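Teichoic acid D-alanine hydrolase (Staphylococcus aureus, PDB 5ZH8) hydrolyses the D-alanyl esters of wall teichoic acid and lipoteichoic acid, and affects methicillin resistance and cell-wall structure. Local coordinates at residues Asp252-Pro255 / Phe256-Tyr259; Pro276-Leu279 / Asp280-Gly284. All coordinates share one frame; numbering follows the deposited sequence.

Contact 1: Asp252-Pro255 / Phe256-Tyr259; sequences DEQP and FKKY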
# COMPACT_ATOMS: atom_id res chain seq x y z
N ASP A 252 -18.83 14.47 4.87
CA ASP A 252 -19.98 14.93 4.10
C ASP A 252 -20.43 16.36 4.42
O ASP A 252 -21.49 16.80 3.95
CB ASP A 252 -21.16 13.96 4.28
CG ASP A 252 -22.14 13.99 3.10
OD1 ASP A 252 -21.70 14.25 1.95
OD2 ASP A 252 -23.35 13.77 3.32
N GLU A 253 -19.65 17.11 5.19
CA GLU A 253 -19.99 18.50 5.49
C GLU A 253 -19.86 19.36 4.23
O GLU A 253 -18.85 19.31 3.53
CB GLU A 253 -19.13 19.04 6.63
CG GLU A 253 -19.32 18.29 7.94
CD GLU A 253 -18.70 19.00 9.14
OE1 GLU A 253 -19.13 20.13 9.47
OE2 GLU A 253 -17.79 18.43 9.76
N GLN A 254 -20.91 20.13 3.93
CA GLN A 254 -21.03 20.85 2.65
C GLN A 254 -19.97 21.91 2.43
O GLN A 254 -19.33 21.92 1.38
CB GLN A 254 -22.43 21.48 2.51
CG GLN A 254 -23.53 20.49 2.24
CD GLN A 254 -23.34 19.76 0.92
OE1 GLN A 254 -23.16 20.38 -0.13
NE2 GLN A 254 -23.38 18.43 0.97
N PRO A 255 -19.77 22.81 3.40
CA PRO A 255 -18.87 23.95 3.14
C PRO A 255 -17.42 23.56 2.88
O PRO A 255 -16.67 24.39 2.38
CB PRO A 255 -18.96 24.78 4.43
CG PRO A 255 -20.12 24.24 5.20
CD PRO A 255 -20.24 22.80 4.79
N PHE A 256 -17.03 22.33 3.21
CA PHE A 256 -15.65 21.87 3.06
C PHE A 256 -15.42 21.00 1.82
O PHE A 256 -14.28 20.65 1.55
CB PHE A 256 -15.22 21.08 4.30
CG PHE A 256 -15.43 21.82 5.59
CD1 PHE A 256 -14.44 22.64 6.12
CD2 PHE A 256 -16.63 21.69 6.29
CE1 PHE A 256 -14.64 23.32 7.31
CE2 PHE A 256 -16.84 22.38 7.48
CZ PHE A 256 -15.85 23.20 7.98
N LYS A 257 -16.47 20.65 1.08
CA LYS A 257 -16.34 19.75 -0.09
C LYS A 257 -15.32 20.23 -1.12
O LYS A 257 -14.61 19.43 -1.72
CB LYS A 257 -17.70 19.53 -0.76
CG LYS A 257 -18.60 18.57 -0.02
CD LYS A 257 -19.84 18.22 -0.83
CE LYS A 257 -20.83 17.42 0.01
NZ LYS A 257 -20.29 16.11 0.45
N LYS A 258 -15.26 21.54 -1.30
CA LYS A 258 -14.28 22.21 -2.17
C LYS A 258 -12.84 21.78 -1.90
O LYS A 258 -12.02 21.73 -2.81
CB LYS A 258 -14.39 23.72 -1.95
CG LYS A 258 -14.05 24.60 -3.14
CD LYS A 258 -14.24 26.07 -2.79
CE LYS A 258 -15.63 26.35 -2.20
NZ LYS A 258 -15.99 27.80 -2.16
N TYR A 259 -12.53 21.50 -0.64
CA TYR A 259 -11.15 21.28 -0.19
C TYR A 259 -10.82 19.82 0.16
O TYR A 259 -9.68 19.51 0.52
CB TYR A 259 -10.86 22.20 1.00
CG TYR A 259 -10.92 23.69 0.66
CD1 TYR A 259 -10.13 24.22 -0.36
CD2 TYR A 259 -11.77 24.56 1.34
CE1 TYR A 259 -10.17 25.57 -0.68
CE2 TYR A 259 -11.83 25.91 1.01
CZ TYR A 259 -11.02 26.41 0.00
OH TYR A 259 -11.05 27.74 -0.34

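Contact 2: Pro276-Leu279 / Asp280-Gly284; sequences PNIL and DQYYG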
# COMPACT_ATOMS: atom_id res chain seq x y z
N PRO A 276 -14.04 6.93 -1.21
CA PRO A 276 -14.55 6.44 0.07
C PRO A 276 -16.03 6.08 -0.03
O PRO A 276 -16.84 6.91 -0.45
CB PRO A 276 -14.33 7.62 1.01
CG PRO A 276 -13.23 8.40 0.40
CD PRO A 276 -13.44 8.27 -1.08
N ASN A 277 -16.36 4.84 0.34
CA ASN A 277 -17.70 4.30 0.18
C ASN A 277 -18.32 3.80 1.50
O ASN A 277 -19.42 3.24 1.49
CB ASN A 277 -17.66 3.16 -0.85
CG ASN A 277 -16.65 2.07 -0.50
OD1 ASN A 277 -15.87 2.21 0.44
ND2 ASN A 277 -16.69 0.98 -1.24
N ILE A 278 -17.62 4.00 2.62
CA ILE A 278 -18.02 3.44 3.91
C ILE A 278 -17.87 4.42 5.09
O ILE A 278 -17.98 4.02 6.25
CB ILE A 278 -17.20 2.17 4.23
CG1 ILE A 278 -15.70 2.47 4.21
CG2 ILE A 278 -17.54 1.06 3.24
CD1 ILE A 278 -14.83 1.33 4.70
N LEU A 279 -17.65 5.69 4.80
CA LEU A 279 -17.33 6.66 5.84
C LEU A 279 -18.54 7.03 6.70
O LEU A 279 -18.39 7.59 7.79
CB LEU A 279 -16.70 7.91 5.21
CG LEU A 279 -15.41 7.71 4.40
CD1 LEU A 279 -14.86 9.06 3.98
CD2 LEU A 279 -14.37 6.93 5.20
N ASP A 280 -19.74 6.71 6.22
CA ASP A 280 -20.97 6.84 7.03
C ASP A 280 -21.01 5.91 8.25
O ASP A 280 -21.69 6.21 9.23
CB ASP A 280 -22.23 6.66 6.16
CG ASP A 280 -22.25 5.33 5.40
OD1 ASP A 280 -21.23 4.61 5.37
OD2 ASP A 280 -23.32 5.02 4.83
N GLN A 281 -20.27 4.80 8.20
CA GLN A 281 -20.20 3.84 9.30
C GLN A 281 -18.90 3.93 10.09
O GLN A 281 -18.66 3.13 11.00
CB GLN A 281 -20.37 2.42 8.74
CG GLN A 281 -19.09 1.78 8.20
CD GLN A 281 -19.33 0.81 7.06
OE1 GLN A 281 -18.90 -0.34 7.12
NE2 GLN A 281 -20.00 1.28 6.01
N TYR A 282 -18.06 4.91 9.76
CA TYR A 282 -16.69 4.99 10.31
C TYR A 282 -16.46 6.18 11.24
O TYR A 282 -15.34 6.69 11.34
CB TYR A 282 -15.67 5.00 9.15
CG TYR A 282 -14.81 3.76 9.13
CD1 TYR A 282 -13.67 3.67 9.93
CD2 TYR A 282 -15.13 2.67 8.32
CE1 TYR A 282 -12.88 2.53 9.93
CE2 TYR A 282 -14.35 1.53 8.31
CZ TYR A 282 -13.22 1.47 9.11
OH TYR A 282 -12.45 0.34 9.09
N TYR A 283 -17.51 6.61 11.94
CA TYR A 283 -17.40 7.72 12.88
C TYR A 283 -16.53 7.33 14.06
O TYR A 283 -16.91 6.48 14.86
CB TYR A 283 -18.78 8.19 13.35
CG TYR A 283 -19.49 9.06 12.34
CD1 TYR A 283 -20.20 8.50 11.29
CD2 TYR A 283 -19.45 10.45 12.44
CE1 TYR A 283 -20.84 9.30 10.36
CE2 TYR A 283 -20.09 11.25 11.52
CZ TYR A 283 -20.79 10.67 10.48
OH TYR A 283 -21.45 11.44 9.55
N GLY A 284 -15.35 7.94 14.14
CA GLY A 284 -14.43 7.72 15.25
C GLY A 284 -13.18 6.93 14.90
O GLY A 284 -12.21 6.97 15.66

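Contact 1: Asp252-Pro255 / Phe256-Tyr259
Two torsions bring Asp252 and Lys257 together: chi1 of -154° turns Asp252 CG away from its own backbone N and beside its carbonyl carbon, and the lysine chain runs extended as far as CE before bending at its last torsion (chi4 -63°). The backbone between them folds into a type I beta turn, Gln254 to Lys257, with Pro255 and Phe256 at its corners; Lys257 N donates to Gln254 O across 3.1 Å. A second turn follows directly, closed by Tyr259 N on Phe256 O at 2.9 Å. Both turns lie in a surface loop between strands 248-250 and 264-265 of the beta-lactamase-type fold. On its way to Asp252 the lysine chain passes the carbonyl just ahead of the turn, with CG 3.6 Å from Glu253 O, and crosses the Gln254 side chain at a slant. Phe256 leaves on another side and runs alongside Glu253, whose CB meets the ring edge at CD2, 3.7 Å away and near the ring plane. The ring also touches Pro255 CD and, from a neighbouring loop, Met122. The buried carboxylate of Glu253 is well occupied: OE2 is bonded to Tyr236 OH and Phe250 N, and OE1 to Asn56 ND2. Out at the exposed end, Lys257 NZ completes a salt bridge to Asp252 OD1 at 2.8 Å, reaching the oxygen on its anti side and 29° out of the carboxylate plane.

Contact 2: Pro276-Leu279 / Asp280-Gly284
Ile278 lies between Gln281 and Tyr282, and its two branches are shared out between them. Its CB sits 3.4 Å from Gln281 NE2, the nearest atom of a side chain that crosses it obliquely. The CG2 methyl meets that same nitrogen, Gln281 NE2, at 3.7 Å. CG1, placed between the backbone N and the carbonyl carbon (chi1 57°), heads the other way and comes within 4.2 Å of Tyr282 CD2. From there the chain extends alongside the tyrosine to CD1, which touches Tyr282 CE2 at 3.6 Å; Phe346 of strand 340-346 also packs on this isoleucine. The backbone that carries these side chains makes two overlapping type I beta turns, 278-281 and 279-282, in a buried loop of the beta-lactamase-type fold, just ahead of strand 288-290. Gln281 N donates to Ile278 O at 3.1 Å, and Tyr282 N makes a weak bond of 3.3 Å to Leu279 O, an oxygen that also receives Asn287 ND2. Ile278 O additionally lies in the plane of the Tyr282 ring, at its edge, 3.8 Å from CD2. Bonds outside the turns fix the rotation of the Gln281 amide, whose NE2 gives to Ser183 O while OE1 pairs with Tyr180 OH. Tyr282 carries its hydroxyl to Asp213 OD2.

Overall arrangement
Contact 1 comes first along the chain, just after strand 248-250, and contact 2 closes shortly before strand 288-290. These two strands are antiparallel neighbours in a three-stranded sheet, and the small hairpin 264-265/272-273 lies between the contacts in sequence. The centres of contact 1 and contact 2 are about 16 Å apart; the nearest atoms of contact 1 and contact 2 are about 6 Å apart, without touching. Phe250 connects them indirectly: its backbone N binds Glu253 of contact 1, while its ring meets Tyr283 of contact 2. Both also reach the N-terminal region, through Asn56 and helix 47-55 respectively. Contact 1 lies at the surface, whereas contact 2 is buried, with Ile278 and Leu279 against Phe346 of strand 340-346.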